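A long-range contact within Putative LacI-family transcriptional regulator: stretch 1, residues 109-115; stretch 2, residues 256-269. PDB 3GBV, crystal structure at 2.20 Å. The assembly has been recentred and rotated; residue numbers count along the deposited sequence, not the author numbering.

Stretch 1, residues 109-115: PLAFFGQ
Stretch 2, residues 256-269: LQGFNSIKTLCDHL

A short β-strand lies against one face of a long α-helix, running nearly antiparallel to it: the axes of strand 111-114 and helix 256-269 make 168° between their N-to-C directions and approach to 8.5 Å. The helix enters before Leu256 and continues past Leu269, with regular phi/psi near -62/-42 until a wider pi-type turn at 266-269. Because the directions oppose, the start of stretch 1 meets the late helix and its end the early helix. CA-CA distances set the register: Leu110 to Leu265 9.0 Å, Ala111 to Thr264 7.8 Å, Phe113 to Gln257 5.8 Å, so the backbones draw together toward Phe113.

Pro109 (phi/psi -94/-172) stays out of reach. Leu110, at -77/-39, points toward the helix with chi1 t and chi2 p. This places its CD2 over one face of the His268 ring, 3.6 Å from His268 CD2, a CH-pi contact that His268 meets with chi1 t and chi2 64°. The same Leu110 CD2 lies 4.4 Å from Leu265 CD2, an apolar contact made with Leu265 in m, t.

Extended backbone follows. Ala111 (-158/156) also points toward the helix, and its CB sits 4.1 Å from Thr264 CG2. Phe112 (-132/139, chi1 t) directs its CA-to-CB bond away, in keeping with strand alternation; the end of its side chain comes nearer but makes no contact.

Phe113 (-132/118) turns back toward the helix and is the centre of the contact, with 125 Å² covered. With chi1 -70° and chi2 -84°, its ring takes Asn260 CB over one face, a CH-pi contact with Phe113 CE1 3.4 Å from Asn260 CB; Ser261 N lies over that face too. Thr264 OG1 approaches the ring edge, 3.1 Å from Phe113 CZ. The hydroxyls of Thr264 and Ser261 are satisfied within the helix: Thr264 OG1 (chi1 m) donates to Asn260 O at 2.7 Å, and Ser261 OG (chi1 m) donates to Gln257 O at 2.9 Å. Their hydroxyls are thus bonded to the preceding turn while their side chains line the aromatic site.

Gly114 (169/179) passes the Gln257 side chain, whose end comes nearer than its sideways CA-to-CB bond suggests. A CB on Gly114 would clash with Phe112 CZ, 2.6 Å from its ideal position. Gln115 (-81/160) points sideways, its amide hydrogen-bonded elsewhere in the structure. The rule is compact: alternate strand residues face the helix, and one aromatic ring fills the space along 260-264.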

# COMPACT_ATOMS: atom_id res chain seq x y z
N PRO A 109 13.95 14.29 -18.50
CA PRO A 109 13.20 13.51 -19.48
C PRO A 109 11.85 14.16 -19.73
O PRO A 109 11.57 15.25 -19.24
CB PRO A 109 13.04 12.18 -18.78
CG PRO A 109 12.71 12.65 -17.38
CD PRO A 109 13.74 13.74 -17.15
N LEU A 110 11.01 13.46 -20.49
CA LEU A 110 9.66 13.93 -20.77
C LEU A 110 8.86 13.66 -19.52
O LEU A 110 8.02 14.47 -19.12
CB LEU A 110 9.05 13.15 -21.94
CG LEU A 110 7.53 13.24 -22.07
CD1 LEU A 110 7.10 14.64 -22.50
CD2 LEU A 110 7.06 12.21 -23.08
N ALA A 111 9.13 12.51 -18.89
CA ALA A 111 8.44 12.09 -17.68
C ALA A 111 9.25 11.08 -16.87
O ALA A 111 10.10 10.36 -17.41
CB ALA A 111 7.09 11.51 -18.03
N PHE A 112 8.98 11.02 -15.56
CA PHE A 112 9.66 10.12 -14.65
C PHE A 112 8.66 9.37 -13.79
O PHE A 112 7.68 9.95 -13.32
CB PHE A 112 10.61 10.90 -13.72
CG PHE A 112 11.13 10.09 -12.55
CD1 PHE A 112 12.09 9.10 -12.73
CD2 PHE A 112 10.64 10.31 -11.27
CE1 PHE A 112 12.56 8.35 -11.65
CE2 PHE A 112 11.11 9.57 -10.18
CZ PHE A 112 12.07 8.59 -10.37
N PHE A 113 8.93 8.09 -13.60
CA PHE A 113 8.08 7.22 -12.79
C PHE A 113 9.02 6.48 -11.85
O PHE A 113 9.90 5.73 -12.29
CB PHE A 113 7.32 6.22 -13.66
CG PHE A 113 6.25 6.84 -14.50
CD1 PHE A 113 4.99 7.07 -13.97
CD2 PHE A 113 6.50 7.22 -15.81
CE1 PHE A 113 4.00 7.69 -14.73
CE2 PHE A 113 5.52 7.83 -16.58
CZ PHE A 113 4.27 8.06 -16.04
N GLY A 114 8.81 6.70 -10.56
CA GLY A 114 9.63 6.07 -9.54
C GLY A 114 9.34 6.71 -8.20
O GLY A 114 8.53 7.64 -8.10
N GLN A 115 9.99 6.23 -7.15
CA GLN A 115 9.76 6.79 -5.84
C GLN A 115 10.56 8.06 -5.64
O GLN A 115 11.53 8.33 -6.36
CB GLN A 115 10.16 5.82 -4.73
CG GLN A 115 9.37 4.54 -4.65
CD GLN A 115 9.68 3.77 -3.38
OE1 GLN A 115 10.82 3.71 -2.93
NE2 GLN A 115 8.65 3.18 -2.79
N LEU A 256 2.88 -1.02 -12.49
CA LEU A 256 2.29 0.26 -12.86
C LEU A 256 3.31 1.24 -13.46
O LEU A 256 2.96 2.04 -14.33
CB LEU A 256 1.63 0.91 -11.64
CG LEU A 256 0.80 2.19 -11.87
CD1 LEU A 256 -0.30 1.93 -12.89
CD2 LEU A 256 0.20 2.64 -10.54
N GLN A 257 4.56 1.18 -13.02
CA GLN A 257 5.57 2.07 -13.57
C GLN A 257 5.80 1.76 -15.04
O GLN A 257 5.97 2.66 -15.86
CB GLN A 257 6.88 1.95 -12.80
CG GLN A 257 6.85 2.61 -11.44
CD GLN A 257 8.19 2.55 -10.72
OE1 GLN A 257 9.23 2.78 -11.31
NE2 GLN A 257 8.15 2.25 -9.43
N GLY A 258 5.80 0.47 -15.38
CA GLY A 258 6.01 0.09 -16.77
C GLY A 258 4.79 0.44 -17.60
O GLY A 258 4.89 1.00 -18.70
N PHE A 259 3.62 0.11 -17.06
CA PHE A 259 2.38 0.39 -17.74
C PHE A 259 2.29 1.89 -18.03
O PHE A 259 2.08 2.30 -19.17
CB PHE A 259 1.20 -0.05 -16.87
CG PHE A 259 -0.12 0.06 -17.55
CD1 PHE A 259 -0.57 -0.97 -18.38
CD2 PHE A 259 -0.90 1.20 -17.42
CE1 PHE A 259 -1.78 -0.86 -19.06
CE2 PHE A 259 -2.11 1.32 -18.09
CZ PHE A 259 -2.55 0.28 -18.92
N ASN A 260 2.46 2.71 -16.99
CA ASN A 260 2.40 4.16 -17.14
C ASN A 260 3.42 4.75 -18.12
O ASN A 260 3.12 5.72 -18.80
CB ASN A 260 2.56 4.83 -15.78
CG ASN A 260 1.26 4.87 -15.01
OD1 ASN A 260 0.41 4.00 -15.17
ND2 ASN A 260 1.12 5.87 -14.15
N SER A 261 4.61 4.16 -18.18
CA SER A 261 5.62 4.67 -19.10
C SER A 261 5.09 4.65 -20.52
O SER A 261 5.17 5.65 -21.24
CB SER A 261 6.90 3.84 -19.03
OG SER A 261 7.59 4.09 -17.82
N ILE A 262 4.54 3.51 -20.91
CA ILE A 262 3.99 3.31 -22.25
C ILE A 262 2.75 4.17 -22.47
O ILE A 262 2.57 4.77 -23.53
CB ILE A 262 3.60 1.84 -22.49
CG1 ILE A 262 4.79 0.93 -22.21
CG2 ILE A 262 3.12 1.66 -23.92
CD1 ILE A 262 5.96 1.13 -23.15
N LYS A 263 1.89 4.22 -21.46
CA LYS A 263 0.68 5.03 -21.54
C LYS A 263 1.05 6.49 -21.81
O LYS A 263 0.48 7.13 -22.70
CB LYS A 263 -0.10 4.94 -20.22
CG LYS A 263 -1.40 5.75 -20.22
CD LYS A 263 -2.07 5.69 -18.86
CE LYS A 263 -3.36 6.49 -18.84
NZ LYS A 263 -3.13 7.92 -19.21
N THR A 264 2.02 7.00 -21.05
CA THR A 264 2.49 8.38 -21.20
C THR A 264 3.01 8.64 -22.62
O THR A 264 2.78 9.70 -23.18
CB THR A 264 3.61 8.70 -20.20
OG1 THR A 264 3.16 8.45 -18.86
CG2 THR A 264 4.02 10.16 -20.34
N LEU A 265 3.73 7.67 -23.17
CA LEU A 265 4.27 7.82 -24.52
C LEU A 265 3.13 7.84 -25.54
O LEU A 265 3.16 8.61 -26.50
CB LEU A 265 5.24 6.68 -24.83
CG LEU A 265 6.57 6.76 -24.09
CD1 LEU A 265 7.45 5.55 -24.42
CD2 LEU A 265 7.28 8.05 -24.50
N CYS A 266 2.14 6.98 -25.33
CA CYS A 266 1.00 6.90 -26.23
C CYS A 266 0.23 8.21 -26.28
O CYS A 266 0.07 8.80 -27.34
CB CYS A 266 0.04 5.78 -25.81
SG CYS A 266 0.63 4.11 -26.19
N ASP A 267 -0.23 8.69 -25.13
CA ASP A 267 -1.00 9.92 -25.18
C ASP A 267 -0.19 11.18 -25.49
O ASP A 267 -0.77 12.23 -25.74
CB ASP A 267 -1.84 10.09 -23.90
CG ASP A 267 -1.06 9.85 -22.65
OD1 ASP A 267 -1.70 9.71 -21.58
OD2 ASP A 267 0.19 9.82 -22.73
N HIS A 268 1.13 11.06 -25.50
CA HIS A 268 1.95 12.21 -25.83
C HIS A 268 2.19 12.24 -27.33
O HIS A 268 2.03 13.27 -27.98
CB HIS A 268 3.31 12.15 -25.13
CG HIS A 268 4.27 13.21 -25.58
ND1 HIS A 268 4.04 14.55 -25.39
CD2 HIS A 268 5.46 13.11 -26.23
CE1 HIS A 268 5.05 15.24 -25.90
NE2 HIS A 268 5.92 14.39 -26.41
N LEU A 269 2.56 11.09 -27.88
CA LEU A 269 2.85 10.95 -29.30
C LEU A 269 1.59 10.73 -30.13
O LEU A 269 1.41 11.34 -31.18
CB LEU A 269 3.82 9.79 -29.53
CG LEU A 269 5.21 9.96 -28.89
CD1 LEU A 269 5.93 8.62 -28.81
CD2 LEU A 269 6.02 10.96 -29.70